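Local coordinates for 30-kDa cleavage and polyadenylation specificity factor 30 (Arabidopsis thaliana, PDB 5ZUU), which helps select poly(A) sites in pre-mRNA 3'-end formation and, through the YTH domain seen here, binds m6A-modified RNA, at residues V16-V21 against F53-N58; A75-R80 against R101-K106; L108-L113 against E159-S164. One frame throughout, in Å; residues are numbered along the deposited sequence.

Contact 1 of 3, residues V16-V21 against F53-N58; sequences VNRYFV and FDSVEN
Asn17 and Asn58 meet by their side-chain amides near the beginnings of the neighbouring parallel strands 17-24 and 58-65 of the YTH domain's mixed sheet. The amide planes stand 85° apart, so the two groups meet nearly perpendicular and not as a flat pair. Asn58 ND2 donates to Asn17 OD1 at 3.0 Å, the donor tilted 24° out of the plane of the Asn17 carbonyl. Asparagine suits both places because each amide donates and accepts at once: Asn17 ND2 lies 3.0 Å from Tyr19 OH, to which it donates with the hydroxyl oxygen near the amide plane of Asn17, and it also reaches Pro13 O, while Asn58 OD1 accepts from Lys76 NZ. Beside the amides, Arg18 N donates to Asn58 O at 3.1 Å, tying the strand backbones together just after helix 46-55 has ended.

Val56, the first residue beyond that helix, turns its side chain to Arg18, at about a right angle to the arginine's aliphatic chain. The two methyls of a beta-branched valine let CG1 touch both Arg18 CD, at 3.8 Å, and Val16 CG1, while CG2 also lies against Arg18. The Arg18 chain bends at chi3 (70°), which sets NE, and its guanidinium carries the charge onward to salt bridges with Glu139 and Glu51, binding the strand both to its neighbour 138-140 and to the helix. Ser55 OG, which also bonds to Ala52 O, lies at the guanidinium edge, near its plane, and accepts from Arg18 NH1 at 3.0 Å.

Contact 2 of 3, residues A75-R80 against R101-K106; sequences AKMTSR and RNFSVK
Ser79 and Ser104 meet where strand 70-77 gives way to a loop beside strand 103-114, its antiparallel neighbour in the YTH domain's mixed sheet. Ser79 OG accepts from Ser104 N at 3.0 Å in a nearly straight bond, 168° at the hydrogen. Chi1 of 70° sets this hydroxyl between its own backbone N and carbonyl carbon, and by the register it stands in for Thr78 O, which would accept from Ser104 N in a continued hydrogen-bonded pair. In return Ser104 O takes Thr78 N at 2.9 Å, with the donor well above the carbonyl plane, and Ser79 N only weakly. A water bonds to Thr78 OG1 at 2.6 Å and donates a weak bond to Val105 O. Ser79 O, buried beside the Phe103 ring, has no polar partner in the model.

Farther into the sheet, Lys76 and Lys106 form a hydrogen-bonded pair, each N donating to the other's O, and Met77 and Val105 a non-hydrogen-bonded one. Thr78 CG2 rests 3.9 Å from Lys106 CB, the two side chains crossing at about a right angle. The lysine tips lead away to Asn58 and Glu168 respectively, so the long aliphatic chains carry their charges clear of the pairing.

On the face of Met77 and Val105 the contact is apolar. Met77, extended throughout, lays CG 3.9 Å from Phe103 CE2, and its SD sits 5.2 Å from the ring centroid at an oblique angle, a Met-aromatic contact. Ala75 CB, small enough for close approach, meets Val105 CB at 4.0 Å. Leu49 and Phe53 of helix 46-55 pack on Met77, and Leu61 of strand 58-65, on the far side of strand 70-77, touches Phe103 and Val105. The chemistry divides: polarisable sulfur, ring and methyls line one face, while a serine hydroxyl continues the backbone bonding past the end of the strand.

Contact 3 of 3, residues L108-L113 against E159-S164; sequences LKLCEL and ELMAIS
Strand 108-113 and helix 159-164 run nearly antiparallel, their axes 162° apart in direction and 7.0 Å apart at closest approach, with Leu110 and Met161 the nearest pair of CA atoms. Midway along strand 103-114, Leu108 and Lys109 form a classic beta bulge, both facing Cys74.

Leu110 points to the helix. Its CD1 lies 3.7 Å from Ser164 CB and 4.0 Å from Leu160 CB, one helical turn apart, where the small serine permits close approach; Phe30 and Val34 of helix 27-36 touch both leucines. Met161 reaches from the helix to the strand backbone: chi2 of 81° bends the chain and places SD 3.4 Å from Leu110 N, which donates a weak hydrogen bond to it. SD also lies 3.7 Å from Lys109 CA, and CE 3.4 Å from Leu108 O. An alanine at Met161 would probably leave Leu110 N without its sulfur acceptor and open a gap beside the bulged backbone of Leu108 and Lys109. Methionine suits this place because its unbranched, flexible chain can follow an irregular backbone, and its sulfur combines apolar packing with weak acceptance. Between the two segments contact is chiefly apolar; Lys109's salt bridge to Asp157 ties the strand to the chain just ahead of the helix.

In the fold
From the N terminus, strand 17-24 is the first strand in the chain, and contact 1 closes the first loop when the chain returns through helices 27-36 and 46-55 to begin strand 58-65 beside it. After strand 70-77, contact 2 closes a second loop, free of helix and strand, as strand 103-114 enters on the side of strand 70-77 away from strand 58-65. The same strand then supplies contact 3, closed by helix 159-172 near the chain's end. The three loops follow in series, neither nested nor crossed. Contacts 1 and 2 touch through Asn58 with Lys76 and the Asp54-Arg80 salt bridge; contacts 2 and 3 touch where Leu108 packs on Ala75 and Lys76. Contacts 1 and 3 lie on opposite sides of the chain's centre.

Contact 1 of 3, residues V16-V21 against F53-N58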
ATOM      1  N   VAL A  16       8.951 -13.830  -4.976  1.00 24.47           N
ATOM      2  CA  VAL A  16       7.964 -14.282  -3.985  1.00 22.71           C
ATOM      3  C   VAL A  16       7.527 -13.104  -3.107  1.00 20.80           C
ATOM      4  O   VAL A  16       8.276 -12.560  -2.341  1.00 21.15           O
ATOM      5  CB  VAL A  16       8.438 -15.529  -3.205  1.00 23.91           C
ATOM      6  CG1 VAL A  16       7.480 -15.826  -2.045  1.00 23.28           C
ATOM      7  CG2 VAL A  16       8.487 -16.708  -4.196  1.00 24.79           C
ATOM      8  N   ASN A  17       6.275 -12.721  -3.243  1.00 18.60           N
ATOM      9  CA  ASN A  17       5.733 -11.579  -2.532  1.00 15.23           C
ATOM     10  C   ASN A  17       4.660 -12.057  -1.543  1.00 13.47           C
ATOM     11  O   ASN A  17       4.036 -13.092  -1.747  1.00 11.76           O
ATOM     12  CB  ASN A  17       5.060 -10.657  -3.531  1.00 15.28           C
ATOM     13  CG  ASN A  17       5.983 -10.095  -4.591  1.00 15.82           C
ATOM     14  OD1 ASN A  17       7.222 -10.021  -4.468  1.00 16.60           O
ATOM     15  ND2 ASN A  17       5.357  -9.613  -5.629  1.00 17.14           N
ATOM     16  N   ARG A  18       4.396 -11.264  -0.507  1.00 11.77           N
ATOM     17  CA  ARG A  18       3.140 -11.393   0.265  1.00 11.52           C
ATOM     18  C   ARG A  18       2.455 -10.086   0.142  1.00 11.78           C
ATOM     19  O   ARG A  18       3.153  -9.022  -0.050  1.00 11.91           O
ATOM     20  CB  ARG A  18       3.434 -11.700   1.750  1.00 11.08           C
ATOM     21  CG  ARG A  18       4.011 -13.078   1.881  1.00 10.84           C
ATOM     22  CD  ARG A  18       4.560 -13.350   3.255  1.00 11.08           C
ATOM     23  NE  ARG A  18       3.476 -13.471   4.237  1.00 10.83           N
ATOM     24  CZ  ARG A  18       3.695 -13.714   5.535  1.00 11.04           C
ATOM     25  NH1 ARG A  18       4.909 -13.858   5.982  1.00 10.60           N
ATOM     26  NH2 ARG A  18       2.687 -13.840   6.375  1.00 11.31           N
ATOM     27  N   TYR A  19       1.137 -10.132   0.312  1.00 11.23           N
ATOM     28  CA  TYR A  19       0.227  -9.038   0.038  1.00 11.46           C
ATOM     29  C   TYR A  19      -0.714  -8.835   1.206  1.00 11.25           C
ATOM     30  O   TYR A  19      -1.334  -9.820   1.679  1.00  9.40           O
ATOM     31  CB  TYR A  19      -0.675  -9.407  -1.214  1.00 12.76           C
ATOM     32  CG  TYR A  19       0.124  -9.715  -2.421  1.00 12.88           C
ATOM     33  CD1 TYR A  19       0.701 -10.980  -2.606  1.00 13.52           C
ATOM     34  CD2 TYR A  19       0.390  -8.734  -3.360  1.00 13.57           C
ATOM     35  CE1 TYR A  19       1.486 -11.251  -3.728  1.00 15.20           C
ATOM     36  CE2 TYR A  19       1.166  -9.004  -4.477  1.00 13.88           C
ATOM     37  CZ  TYR A  19       1.722 -10.245  -4.645  1.00 14.96           C
ATOM     38  OH  TYR A  19       2.511 -10.483  -5.730  1.00 16.92           O
ATOM     39  N   PHE A  20      -0.854  -7.565   1.631  1.00 11.27           N
ATOM     40  CA  PHE A  20      -1.737  -7.180   2.742  1.00 12.21           C
ATOM     41  C   PHE A  20      -2.581  -6.013   2.300  1.00 11.50           C
ATOM     42  O   PHE A  20      -2.068  -5.112   1.652  1.00 11.42           O
ATOM     43  CB  PHE A  20      -0.914  -6.776   4.010  1.00 13.28           C
ATOM     44  CG  PHE A  20      -0.117  -7.888   4.607  1.00 14.17           C
ATOM     45  CD1 PHE A  20       1.056  -8.304   4.036  1.00 15.11           C
ATOM     46  CD2 PHE A  20      -0.540  -8.533   5.750  1.00 15.70           C
ATOM     47  CE1 PHE A  20       1.773  -9.384   4.569  1.00 15.37           C
ATOM     48  CE2 PHE A  20       0.168  -9.599   6.293  1.00 14.84           C
ATOM     49  CZ  PHE A  20       1.322 -10.025   5.693  1.00 15.36           C
ATOM     50  N   VAL A  21      -3.871  -6.030   2.632  1.00 10.55           N
ATOM     51  CA  VAL A  21      -4.713  -4.854   2.486  1.00 10.86           C
ATOM     52  C   VAL A  21      -4.486  -3.929   3.674  1.00 12.52           C
ATOM     53  O   VAL A  21      -4.496  -4.373   4.816  1.00 14.11           O
ATOM     54  CB  VAL A  21      -6.211  -5.190   2.407  1.00 10.80           C
ATOM     55  CG1 VAL A  21      -7.077  -3.918   2.391  1.00 10.21           C
ATOM     56  CG2 VAL A  21      -6.487  -6.026   1.168  1.00 10.27           C
ATOM     57  N   PHE A  53       7.776  -8.837   6.537  1.00 10.07           N
ATOM     58  CA  PHE A  53       8.951  -8.183   6.052  1.00 11.21           C
ATOM     59  C   PHE A  53      10.150  -9.077   6.166  1.00 13.20           C
ATOM     60  O   PHE A  53      10.927  -9.147   5.247  1.00 13.80           O
ATOM     61  CB  PHE A  53       9.216  -6.860   6.796  1.00 11.44           C
ATOM     62  CG  PHE A  53      10.332  -6.042   6.204  1.00 11.25           C
ATOM     63  CD1 PHE A  53      10.084  -5.175   5.149  1.00 10.59           C
ATOM     64  CD2 PHE A  53      11.631  -6.114   6.747  1.00 12.06           C
ATOM     65  CE1 PHE A  53      11.129  -4.414   4.612  1.00 11.09           C
ATOM     66  CE2 PHE A  53      12.678  -5.346   6.225  1.00 12.12           C
ATOM     67  CZ  PHE A  53      12.408  -4.490   5.158  1.00 11.73           C
ATOM     68  N   ASP A  54      10.294  -9.826   7.260  1.00 14.50           N
ATOM     69  CA  ASP A  54      11.445 -10.702   7.410  1.00 14.31           C
ATOM     70  C   ASP A  54      11.365 -11.932   6.502  1.00 15.37           C
ATOM     71  O   ASP A  54      12.409 -12.493   6.174  1.00 15.13           O
ATOM     72  CB  ASP A  54      11.569 -11.216   8.880  1.00 14.88           C
ATOM     73  CG  ASP A  54      11.830 -10.130   9.875  1.00 15.20           C
ATOM     74  OD1 ASP A  54      12.152  -8.961   9.510  1.00 15.82           O
ATOM     75  OD2 ASP A  54      11.606 -10.440  11.063  1.00 17.42           O
ATOM     76  N   SER A  55      10.156 -12.401   6.182  1.00 14.74           N
ATOM     77  CA  SER A  55       9.953 -13.675   5.489  1.00 15.35           C
ATOM     78  C   SER A  55      10.221 -13.687   3.991  1.00 16.47           C
ATOM     79  O   SER A  55      10.548 -14.739   3.458  1.00 16.83           O
ATOM     80  CB  SER A  55       8.501 -14.147   5.638  1.00 14.63           C
ATOM     81  OG  SER A  55       7.640 -13.194   5.038  1.00 13.33           O
ATOM     82  N   VAL A  56       9.993 -12.567   3.303  1.00 15.68           N
ATOM     83  CA  VAL A  56      10.025 -12.548   1.815  1.00 15.45           C
ATOM     84  C   VAL A  56      10.693 -11.301   1.364  1.00 16.98           C
ATOM     85  O   VAL A  56      10.766 -10.354   2.121  1.00 18.05           O
ATOM     86  CB  VAL A  56       8.590 -12.584   1.171  1.00 13.60           C
ATOM     87  CG1 VAL A  56       7.878 -13.880   1.462  1.00 13.16           C
ATOM     88  CG2 VAL A  56       7.732 -11.443   1.662  1.00 13.60           C
ATOM     89  N   GLU A  57      11.029 -11.242   0.093  1.00 20.28           N
ATOM     90  CA  GLU A  57      11.765 -10.087  -0.486  1.00 21.20           C
ATOM     91  C   GLU A  57      10.895  -8.814  -0.615  1.00 18.98           C
ATOM     92  O   GLU A  57      11.410  -7.662  -0.550  1.00 17.25           O
ATOM     93  CB  GLU A  57      12.395 -10.521  -1.826  1.00 25.95           C
ATOM     94  CG  GLU A  57      13.289  -9.512  -2.549  1.00 34.72           C
ATOM     95  CD  GLU A  57      14.419  -8.906  -1.702  1.00 44.10           C
ATOM     96  OE1 GLU A  57      14.813  -9.475  -0.647  1.00 58.30           O
ATOM     97  OE2 GLU A  57      14.947  -7.832  -2.092  1.00 52.60           O
ATOM     98  N   ASN A  58       9.591  -9.008  -0.819  1.00 16.28           N
ATOM     99  CA  ASN A  58       8.670  -7.902  -1.035  1.00 15.59           C
ATOM    100  C   ASN A  58       7.329  -8.111  -0.357  1.00 14.20           C
ATOM    101  O   ASN A  58       6.639  -9.110  -0.592  1.00 13.49           O
ATOM    102  CB  ASN A  58       8.355  -7.770  -2.514  1.00 17.02           C
ATOM    103  CG  ASN A  58       9.569  -7.579  -3.348  1.00 17.24           C
ATOM    104  OD1 ASN A  58      10.182  -6.541  -3.317  1.00 19.09           O
ATOM    105  ND2 ASN A  58       9.858  -8.539  -4.172  1.00 19.32           N
TER

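Contact 2 of 3, residues A75-R80 against R101-K106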
ATOM      1  N   ALA A  75       2.020  -0.265  -2.514  1.00 12.06           N
ATOM      2  CA  ALA A  75       3.371   0.143  -2.085  1.00 12.64           C
ATOM      3  C   ALA A  75       4.128  -1.053  -1.613  1.00 12.78           C
ATOM      4  O   ALA A  75       3.537  -2.042  -1.226  1.00 13.12           O
ATOM      5  CB  ALA A  75       3.273   1.193  -0.977  1.00 12.77           C
ATOM      6  N   LYS A  76       5.438  -1.001  -1.738  1.00 12.55           N
ATOM      7  CA  LYS A  76       6.299  -1.950  -1.129  1.00 12.95           C
ATOM      8  C   LYS A  76       6.692  -1.421   0.267  1.00 13.08           C
ATOM      9  O   LYS A  76       7.069  -0.257   0.399  1.00 12.41           O
ATOM     10  CB  LYS A  76       7.580  -2.091  -1.956  1.00 13.42           C
ATOM     11  CG  LYS A  76       8.561  -3.060  -1.368  1.00 13.67           C
ATOM     12  CD  LYS A  76       9.775  -3.107  -2.248  1.00 14.04           C
ATOM     13  CE  LYS A  76      11.006  -3.431  -1.479  1.00 14.76           C
ATOM     14  NZ  LYS A  76      11.163  -4.884  -1.376  1.00 16.38           N
ATOM     15  N   MET A  77       6.606  -2.273   1.281  1.00 12.65           N
ATOM     16  CA  MET A  77       7.148  -1.968   2.607  1.00 12.62           C
ATOM     17  C   MET A  77       8.669  -1.949   2.481  1.00 12.05           C
ATOM     18  O   MET A  77       9.244  -2.942   2.142  1.00 12.89           O
ATOM     19  CB  MET A  77       6.700  -3.037   3.570  1.00 13.31           C
ATOM     20  CG  MET A  77       7.063  -2.817   5.013  1.00 13.54           C
ATOM     21  SD  MET A  77       6.419  -4.149   6.024  1.00 14.01           S
ATOM     22  CE  MET A  77       7.104  -3.652   7.623  1.00 14.33           C
ATOM     23  N   THR A  78       9.335  -0.831   2.693  1.00 11.97           N
ATOM     24  CA  THR A  78      10.800  -0.813   2.498  1.00 12.69           C
ATOM     25  C   THR A  78      11.628  -0.668   3.730  1.00 14.34           C
ATOM     26  O   THR A  78      12.834  -0.669   3.602  1.00 17.91           O
ATOM     27  CB  THR A  78      11.201   0.300   1.551  1.00 12.46           C
ATOM     28  OG1 THR A  78      10.629   1.501   2.008  1.00 11.97           O
ATOM     29  CG2 THR A  78      10.592   0.057   0.179  1.00 12.47           C
ATOM     30  N   SER A  79      11.039  -0.542   4.918  1.00 13.61           N
ATOM     31  CA  SER A  79      11.830  -0.767   6.117  1.00 13.89           C
ATOM     32  C   SER A  79      11.040  -1.616   7.111  1.00 13.69           C
ATOM     33  O   SER A  79       9.820  -1.670   7.067  1.00 13.52           O
ATOM     34  CB  SER A  79      12.297   0.536   6.774  1.00 12.47           C
ATOM     35  OG  SER A  79      11.193   1.204   7.354  1.00 12.22           O
ATOM     36  N   ARG A  80      11.786  -2.258   7.998  1.00 14.69           N
ATOM     37  CA  ARG A  80      11.254  -3.019   9.114  1.00 15.77           C
ATOM     38  C   ARG A  80      10.712  -2.004  10.141  1.00 16.60           C
ATOM     39  O   ARG A  80      11.251  -0.962  10.277  1.00 20.09           O
ATOM     40  CB  ARG A  80      12.335  -3.912   9.691  1.00 15.92           C
ATOM     41  CG  ARG A  80      11.772  -4.905  10.714  1.00 16.72           C
ATOM     42  CD  ARG A  80      12.827  -5.899  11.056  1.00 16.75           C
ATOM     43  NE  ARG A  80      12.286  -7.116  11.673  1.00 17.83           N
ATOM     44  CZ  ARG A  80      11.978  -7.281  12.978  1.00 18.51           C
ATOM     45  NH1 ARG A  80      11.562  -8.488  13.382  1.00 18.50           N
ATOM     46  NH2 ARG A  80      12.062  -6.292  13.882  1.00 15.69           N
ATOM     47  N   ARG A 101       4.825   3.053  15.019  1.00 17.73           N
ATOM     48  CA  ARG A 101       5.982   3.737  14.523  1.00 21.52           C
ATOM     49  C   ARG A 101       5.927   3.881  12.978  1.00 20.71           C
ATOM     50  O   ARG A 101       5.418   2.986  12.261  1.00 19.01           O
ATOM     51  CB  ARG A 101       7.216   2.963  14.920  1.00 23.02           C
ATOM     52  CG  ARG A 101       7.439   2.887  16.418  1.00 24.70           C
ATOM     53  CD  ARG A 101       8.444   1.787  16.705  1.00 26.82           C
ATOM     54  NE  ARG A 101       8.509   1.581  18.152  1.00 28.67           N
ATOM     55  CZ  ARG A 101       9.591   1.645  18.929  1.00 27.04           C
ATOM     56  NH1 ARG A 101      10.821   1.800  18.449  1.00 26.35           N
ATOM     57  NH2 ARG A 101       9.433   1.443  20.224  1.00 27.94           N
ATOM     58  N   ASN A 102       6.457   5.003  12.481  1.00 17.88           N
ATOM     59  CA  ASN A 102       6.480   5.248  11.049  1.00 17.56           C
ATOM     60  C   ASN A 102       7.436   4.254  10.466  1.00 16.50           C
ATOM     61  O   ASN A 102       8.467   3.976  11.067  1.00 16.56           O
ATOM     62  CB  ASN A 102       7.014   6.665  10.717  1.00 17.90           C
ATOM     63  CG  ASN A 102       6.045   7.767  11.067  1.00 17.95           C
ATOM     64  OD1 ASN A 102       4.859   7.550  11.311  1.00 18.49           O
ATOM     65  ND2 ASN A 102       6.541   9.005  11.005  1.00 21.47           N
ATOM     66  N   PHE A 103       7.116   3.718   9.294  1.00 15.85           N
ATOM     67  CA  PHE A 103       8.090   2.967   8.482  1.00 14.76           C
ATOM     68  C   PHE A 103       8.066   3.417   6.985  1.00 14.38           C
ATOM     69  O   PHE A 103       7.165   4.071   6.548  1.00 13.94           O
ATOM     70  CB  PHE A 103       7.860   1.447   8.651  1.00 14.57           C
ATOM     71  CG  PHE A 103       6.502   0.994   8.173  1.00 15.20           C
ATOM     72  CD1 PHE A 103       5.386   1.079   9.004  1.00 14.49           C
ATOM     73  CD2 PHE A 103       6.317   0.539   6.844  1.00 15.23           C
ATOM     74  CE1 PHE A 103       4.104   0.716   8.550  1.00 15.38           C
ATOM     75  CE2 PHE A 103       5.029   0.199   6.382  1.00 15.55           C
ATOM     76  CZ  PHE A 103       3.921   0.255   7.235  1.00 15.02           C
ATOM     77  N   SER A 104       9.101   3.102   6.236  1.00 15.71           N
ATOM     78  CA  SER A 104       9.180   3.472   4.824  1.00 18.37           C
ATOM     79  C   SER A 104       8.320   2.608   3.942  1.00 16.19           C
ATOM     80  O   SER A 104       8.235   1.379   4.122  1.00 15.84           O
ATOM     81  CB  SER A 104      10.590   3.243   4.256  1.00 19.51           C
ATOM     82  OG  SER A 104      11.469   3.982   4.986  1.00 24.82           O
ATOM     83  N   VAL A 105       7.776   3.252   2.933  1.00 14.73           N
ATOM     84  CA  VAL A 105       7.115   2.566   1.844  1.00 14.90           C
ATOM     85  C   VAL A 105       7.541   3.260   0.557  1.00 14.50           C
ATOM     86  O   VAL A 105       7.909   4.414   0.586  1.00 15.29           O
ATOM     87  CB  VAL A 105       5.573   2.491   2.003  1.00 13.50           C
ATOM     88  CG1 VAL A 105       5.229   1.821   3.275  1.00 12.98           C
ATOM     89  CG2 VAL A 105       4.917   3.861   1.982  1.00 13.98           C
ATOM     90  N   LYS A 106       7.509   2.517  -0.542  1.00 15.01           N
ATOM     91  CA  LYS A 106       7.687   3.047  -1.888  1.00 15.28           C
ATOM     92  C   LYS A 106       6.418   2.761  -2.656  1.00 14.18           C
ATOM     93  O   LYS A 106       6.080   1.599  -2.883  1.00 12.83           O
ATOM     94  CB  LYS A 106       8.824   2.335  -2.509  1.00 18.54           C
ATOM     95  CG  LYS A 106       9.053   2.524  -3.996  1.00 21.31           C
ATOM     96  CD  LYS A 106      10.360   1.783  -4.296  1.00 24.77           C
ATOM     97  CE  LYS A 106      10.467   1.225  -5.690  1.00 29.34           C
ATOM     98  NZ  LYS A 106      11.178   2.229  -6.496  1.00 34.22           N
TER
HETATM   99  O   HOH W   1      11.241   3.631   0.680  1.00 22.86           O

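Contact 3 of 3, residues L108-L113 against E159-S164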
ATOM      1  N   LEU A 108       4.180   2.096  -5.586  1.00 12.61           N
ATOM      2  CA  LEU A 108       4.456   1.453  -6.861  1.00 12.54           C
ATOM      3  C   LEU A 108       3.449   1.924  -7.909  1.00 12.75           C
ATOM      4  O   LEU A 108       3.857   2.299  -8.992  1.00 14.68           O
ATOM      5  CB  LEU A 108       4.509  -0.043  -6.723  1.00 12.21           C
ATOM      6  CG  LEU A 108       5.487  -0.498  -5.659  1.00 12.18           C
ATOM      7  CD1 LEU A 108       5.210  -1.973  -5.360  1.00 12.30           C
ATOM      8  CD2 LEU A 108       6.958  -0.272  -6.036  1.00 12.46           C
ATOM      9  N   LYS A 109       2.172   1.954  -7.563  1.00 11.73           N
ATOM     10  CA  LYS A 109       1.128   2.245  -8.432  1.00 11.76           C
ATOM     11  C   LYS A 109       0.038   2.936  -7.668  1.00 11.79           C
ATOM     12  O   LYS A 109      -0.416   2.466  -6.622  1.00 11.18           O
ATOM     13  CB  LYS A 109       0.540   0.943  -8.986  1.00 12.94           C
ATOM     14  CG  LYS A 109      -0.680   1.096  -9.917  1.00 13.17           C
ATOM     15  CD  LYS A 109      -0.292   1.732 -11.258  1.00 13.95           C
ATOM     16  CE  LYS A 109      -1.532   2.133 -12.049  1.00 15.08           C
ATOM     17  NZ  LYS A 109      -1.332   2.598 -13.487  1.00 15.64           N
ATOM     18  N   LEU A 110      -0.390   4.052  -8.183  1.00 11.45           N
ATOM     19  CA  LEU A 110      -1.503   4.810  -7.639  1.00 13.01           C
ATOM     20  C   LEU A 110      -2.616   4.986  -8.664  1.00 13.15           C
ATOM     21  O   LEU A 110      -2.338   5.365  -9.814  1.00 13.56           O
ATOM     22  CB  LEU A 110      -0.939   6.185  -7.246  1.00 13.51           C
ATOM     23  CG  LEU A 110      -0.186   6.014  -5.929  1.00 14.22           C
ATOM     24  CD1 LEU A 110       0.956   7.043  -5.764  1.00 14.85           C
ATOM     25  CD2 LEU A 110      -1.163   5.985  -4.748  1.00 13.65           C
ATOM     26  N   CYS A 111      -3.843   4.709  -8.270  1.00 13.79           N
ATOM     27  CA  CYS A 111      -4.961   4.619  -9.216  1.00 15.27           C
ATOM     28  C   CYS A 111      -6.274   4.578  -8.424  1.00 15.39           C
ATOM     29  O   CYS A 111      -6.207   4.767  -7.248  1.00 16.05           O
ATOM     30  CB  CYS A 111      -4.785   3.347 -10.030  1.00 16.90           C
ATOM     31  SG  CYS A 111      -4.973   1.800  -9.053  1.00 19.21           S
ATOM     32  N   GLU A 112      -7.449   4.446  -9.042  1.00 14.80           N
ATOM     33  CA  GLU A 112      -8.690   4.246  -8.317  1.00 15.95           C
ATOM     34  C   GLU A 112      -9.340   2.990  -8.840  1.00 15.65           C
ATOM     35  O   GLU A 112      -9.893   2.984  -9.951  1.00 17.72           O
ATOM     36  CB  GLU A 112      -9.680   5.413  -8.455  1.00 18.16           C
ATOM     37  CG  GLU A 112      -9.297   6.715  -7.742  1.00 18.58           C
ATOM     38  CD  GLU A 112      -9.406   6.653  -6.186  1.00 21.26           C
ATOM     39  OE1 GLU A 112     -10.153   5.816  -5.606  1.00 21.90           O
ATOM     40  OE2 GLU A 112      -8.755   7.498  -5.535  1.00 22.25           O
ATOM     41  N   LEU A 113      -9.251   1.913  -8.078  1.00 13.96           N
ATOM     42  CA  LEU A 113      -9.770   0.646  -8.525  1.00 13.78           C
ATOM     43  C   LEU A 113     -11.069   0.374  -7.763  1.00 14.06           C
ATOM     44  O   LEU A 113     -11.095   0.139  -6.547  1.00 13.74           O
ATOM     45  CB  LEU A 113      -8.769  -0.453  -8.269  1.00 13.66           C
ATOM     46  CG  LEU A 113      -9.258  -1.878  -8.581  1.00 14.11           C
ATOM     47  CD1 LEU A 113      -9.428  -2.061 -10.078  1.00 14.09           C
ATOM     48  CD2 LEU A 113      -8.245  -2.893  -8.058  1.00 14.24           C
ATOM     49  N   GLU A 159      -3.686  11.137 -10.325  1.00 22.15           N
ATOM     50  CA  GLU A 159      -2.810  12.324 -10.139  1.00 27.47           C
ATOM     51  C   GLU A 159      -1.725  12.123  -9.081  1.00 26.39           C
ATOM     52  O   GLU A 159      -0.634  12.657  -9.240  1.00 31.77           O
ATOM     53  CB  GLU A 159      -3.610  13.597  -9.836  1.00 33.04           C
ATOM     54  CG  GLU A 159      -4.675  13.417  -8.776  1.00 39.67           C
ATOM     55  CD  GLU A 159      -6.020  13.067  -9.374  1.00 47.52           C
ATOM     56  OE1 GLU A 159      -6.802  14.016  -9.542  1.00 55.47           O
ATOM     57  OE2 GLU A 159      -6.276  11.866  -9.702  1.00 43.85           O
ATOM     58  N   LEU A 160      -1.972  11.294  -8.060  1.00 22.23           N
ATOM     59  CA  LEU A 160      -0.970  11.010  -7.021  1.00 21.33           C
ATOM     60  C   LEU A 160       0.241  10.312  -7.517  1.00 21.26           C
ATOM     61  O   LEU A 160       1.292  10.398  -6.864  1.00 25.76           O
ATOM     62  CB  LEU A 160      -1.555  10.190  -5.857  1.00 21.56           C
ATOM     63  CG  LEU A 160      -2.682  10.934  -5.099  1.00 22.67           C
ATOM     64  CD1 LEU A 160      -3.427  10.066  -4.089  1.00 21.70           C
ATOM     65  CD2 LEU A 160      -2.151  12.190  -4.429  1.00 24.52           C
ATOM     66  N   MET A 161       0.136   9.575  -8.627  1.00 21.20           N
ATOM     67  CA  MET A 161       1.292   8.804  -9.114  1.00 20.95           C
ATOM     68  C   MET A 161       2.501   9.690  -9.383  1.00 21.22           C
ATOM     69  O   MET A 161       3.592   9.425  -8.888  1.00 19.58           O
ATOM     70  CB  MET A 161       0.973   8.016 -10.366  1.00 21.24           C
ATOM     71  CG  MET A 161       2.088   7.053 -10.773  1.00 22.10           C
ATOM     72  SD  MET A 161       2.166   5.448  -9.910  1.00 24.22           S
ATOM     73  CE  MET A 161       3.544   5.703  -8.807  1.00 24.25           C
ATOM     74  N   ALA A 162       2.314  10.691 -10.224  1.00 23.41           N
ATOM     75  CA  ALA A 162       3.411  11.612 -10.557  1.00 25.08           C
ATOM     76  C   ALA A 162       3.867  12.371  -9.276  1.00 24.24           C
ATOM     77  O   ALA A 162       5.063  12.540  -9.026  1.00 25.60           O
ATOM     78  CB  ALA A 162       2.957  12.567 -11.690  1.00 24.37           C
ATOM     79  N   ILE A 163       2.913  12.721  -8.412  1.00 26.18           N
ATOM     80  CA  ILE A 163       3.266  13.320  -7.100  1.00 26.02           C
ATOM     81  C   ILE A 163       4.257  12.433  -6.334  1.00 25.74           C
ATOM     82  O   ILE A 163       5.302  12.902  -5.842  1.00 24.61           O
ATOM     83  CB  ILE A 163       2.027  13.648  -6.266  1.00 26.19           C
ATOM     84  CG1 ILE A 163       1.256  14.810  -6.922  1.00 28.66           C
ATOM     85  CG2 ILE A 163       2.448  14.100  -4.878  1.00 26.84           C
ATOM     86  CD1 ILE A 163      -0.111  15.039  -6.320  1.00 29.43           C
ATOM     87  N   SER A 164       3.949  11.138  -6.291  1.00 22.35           N
ATOM     88  CA  SER A 164       4.819  10.199  -5.654  1.00 22.57           C
ATOM     89  C   SER A 164       6.207  10.157  -6.268  1.00 21.87           C
ATOM     90  O   SER A 164       7.181  10.126  -5.556  1.00 20.18           O
ATOM     91  CB  SER A 164       4.211   8.791  -5.748  1.00 22.61           C
ATOM     92  OG  SER A 164       4.947   8.003  -4.882  1.00 25.58           O
TER